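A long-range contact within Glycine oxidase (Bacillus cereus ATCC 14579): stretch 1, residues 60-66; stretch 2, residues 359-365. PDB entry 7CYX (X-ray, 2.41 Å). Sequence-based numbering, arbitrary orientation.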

# COMPACT_ATOMS: atom_id res chain seq x y z
N ASN A 60 -1.71 25.87 22.21
CA ASN A 60 -0.81 25.41 23.33
C ASN A 60 0.58 25.14 22.76
O ASN A 60 0.81 25.34 21.57
N PRO A 61 1.60 24.74 23.57
CA PRO A 61 2.92 24.42 23.02
C PRO A 61 2.98 23.20 22.08
O PRO A 61 4.00 23.00 21.42
N LEU A 62 1.92 22.39 22.04
CA LEU A 62 1.81 21.30 21.06
C LEU A 62 1.56 21.88 19.66
O LEU A 62 2.16 21.41 18.70
N PHE A 63 0.68 22.87 19.56
CA PHE A 63 0.29 23.48 18.28
C PHE A 63 1.54 23.76 17.43
O PHE A 63 1.54 23.50 16.22
N GLU A 64 2.59 24.27 18.08
CA GLU A 64 3.81 24.69 17.40
C GLU A 64 4.65 23.46 17.03
O GLU A 64 5.28 23.45 15.98
N LEU A 65 4.67 22.46 17.91
CA LEU A 65 5.33 21.18 17.65
C LEU A 65 4.63 20.49 16.47
O LEU A 65 5.27 19.98 15.59
N ALA A 66 3.30 20.50 16.48
CA ALA A 66 2.45 19.96 15.41
C ALA A 66 2.77 20.62 14.07
O ALA A 66 2.93 19.93 13.05
N HIS A 359 14.30 19.72 27.30
CA HIS A 359 13.43 20.86 27.60
C HIS A 359 11.95 20.54 27.33
O HIS A 359 11.07 21.36 27.63
N LEU A 360 11.67 19.38 26.73
CA LEU A 360 10.30 19.13 26.29
C LEU A 360 9.49 18.52 27.45
O LEU A 360 8.28 18.64 27.47
N LEU A 361 10.17 17.91 28.43
CA LEU A 361 9.52 17.51 29.69
C LEU A 361 8.86 18.74 30.35
O LEU A 361 7.64 18.77 30.56
N ASP A 362 9.70 19.75 30.62
CA ASP A 362 9.33 21.01 31.23
C ASP A 362 8.22 21.70 30.43
O ASP A 362 7.19 22.08 30.97
N SER A 363 8.45 21.85 29.13
CA SER A 363 7.59 22.64 28.28
C SER A 363 6.18 22.04 28.19
O SER A 363 5.19 22.77 28.18
N LEU A 364 6.09 20.71 28.07
CA LEU A 364 4.79 20.06 27.76
C LEU A 364 4.04 19.66 29.05
O LEU A 364 2.81 19.69 29.07
N LEU A 365 4.74 19.32 30.13
CA LEU A 365 4.07 18.72 31.30
C LEU A 365 3.64 19.78 32.36
O LEU A 365 2.66 19.54 33.08

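Two helical segments nearly three hundred residues apart in sequence meet here through side-chain contacts, with no hydrogen bond between them. Their axes come no closer than 10.8 Å and their N-to-C directions differ by 122°, so the backbones stay well separated; in the nearest CA pair, Pro-61 CA is still 6.7 Å from Leu-364 CA. Most of the covered area belongs to four leucines, with Pro-61 and Ser-363 supplying the rest.

The apolar packing centres on Leu-364, which gives up more surface to the other stretch than any other residue, 60 of the 212 Å² buried in total. Its CA-to-CB bond points sideways, but an extended m,t side chain (chi1 -61°, chi2 179°) carries the methyls across. Leu-364 CD2 lies 3.7 Å from Leu-62 CD2 and 4.1 Å from Pro-61 CB, and Leu-364 CD1 lies 4.1 Å from Leu-65 CD2. The branches share this work: Leu-364 CD1 is also 4.3 Å from Leu-62 CD2, and Leu-364 CD2 is 4.3 Å from Leu-65 CD2. One forked side chain thus touches three residues of the first stretch. Leu-62 answers with a similar solution: a sideways CA-to-CB bond and chi angles of -79° and -167°, again m,t, which bring its end nearer to the partner. Leu-65 is different, for its CA-to-CB bond already points toward the other stretch. Its chi1 of -135° lies between wells, with chi2 at 37° (p). Leu-65 CD2 lies 4.1 Å from Leu-360 CD2 and also packs against Leu-364. Leu-360 also has an off-well chi1, -127°, with chi2 at 35°. Leu-360 and Leu-364 are four residues apart, about one helical turn, while Pro-61, Leu-62 and Leu-65 supply the first stretch's contacts.

At the more exposed margin, the CA-to-CB bond of Pro-61 also points toward the partner; its ring, in the C-gamma exo pucker, packs against Ser-363. The contact, from Pro-61 CB to Ser-363 OG at 4.0 Å, is van der Waals packing: Ser-363, with chi1 at 167° (t), brings a hydroxyl to the edge but finds no hydrogen-bonding partner across it.

Indeed, no hydrogen bond or salt bridge joins the stretches. The polar work is local. Asn-60, in the p rotamer (chi1 62°), caps its own helix, with OD1 accepting from Leu-62 N at 3.2 Å and thereby satisfying that amide. Asn-60 ND2, Glu-64 OE1 and His-359 ND1 find partners elsewhere in the structure. Glu-64 and Asp-362 keep their carboxylates out of reach of the partner stretch. The rule to read from this contact is economical: the cap is local, and the contact is made by leucines together with Pro-61 at its exposed margin.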

# COMPACT_ATOMS: atom_id res chain seq x y z
CB ASN A 60 -1.42 24.24 24.12
CG ASN A 60 -1.64 22.98 23.30
OD1 ASN A 60 -0.94 22.00 23.51
ND2 ASN A 60 -2.60 23.00 22.40
CB PRO A 61 3.79 24.15 24.26
CG PRO A 61 3.03 24.79 25.41
CD PRO A 61 1.57 24.66 25.03
CB LEU A 62 0.70 20.32 21.44
CG LEU A 62 1.02 19.30 22.53
CD1 LEU A 62 -0.04 18.22 22.58
CD2 LEU A 62 2.39 18.68 22.30
CB PHE A 63 -0.49 24.78 18.48
CG PHE A 63 -1.25 25.23 17.26
CD1 PHE A 63 -2.37 24.54 16.82
CD2 PHE A 63 -0.85 26.36 16.55
CE1 PHE A 63 -3.07 24.95 15.70
CE2 PHE A 63 -1.56 26.77 15.43
CZ PHE A 63 -2.66 26.07 15.00
CB GLU A 64 4.61 25.66 18.27
CG GLU A 64 5.19 26.82 17.49
CD GLU A 64 4.16 27.57 16.65
OE1 GLU A 64 4.39 27.72 15.44
OE2 GLU A 64 3.12 28.00 17.21
CB LEU A 65 5.29 20.33 18.93
CG LEU A 65 6.58 19.62 19.35
CD1 LEU A 65 7.82 20.46 19.06
CD2 LEU A 65 6.54 19.26 20.83
CB ALA A 66 1.00 20.16 15.76
CB HIS A 359 13.87 22.10 26.80
CG HIS A 359 13.59 22.04 25.34
ND1 HIS A 359 14.52 21.56 24.42
CD2 HIS A 359 12.50 22.42 24.62
CE1 HIS A 359 14.00 21.63 23.20
NE2 HIS A 359 12.75 22.16 23.30
CB LEU A 360 10.34 18.27 25.03
CG LEU A 360 9.58 18.77 23.79
CD1 LEU A 360 9.60 20.30 23.62
CD2 LEU A 360 10.13 18.11 22.54
CB LEU A 361 10.56 16.87 30.62
CG LEU A 361 10.44 15.36 30.84
CD1 LEU A 361 10.12 14.61 29.57
CD2 LEU A 361 11.72 14.81 31.46
CB ASP A 362 10.54 21.94 31.32
CG ASP A 362 10.71 22.61 32.68
OD1 ASP A 362 9.68 23.06 33.25
OD2 ASP A 362 11.86 22.66 33.17
CB SER A 363 8.21 22.80 26.91
OG SER A 363 7.26 23.30 25.98
CB LEU A 364 5.03 18.86 26.82
CG LEU A 364 5.66 19.18 25.46
CD1 LEU A 364 5.86 17.90 24.67
CD2 LEU A 364 4.83 20.17 24.65
CB LEU A 365 4.98 17.63 31.87
CG LEU A 365 5.48 16.61 30.85
CD1 LEU A 365 6.44 15.63 31.47
CD2 LEU A 365 4.33 15.88 30.19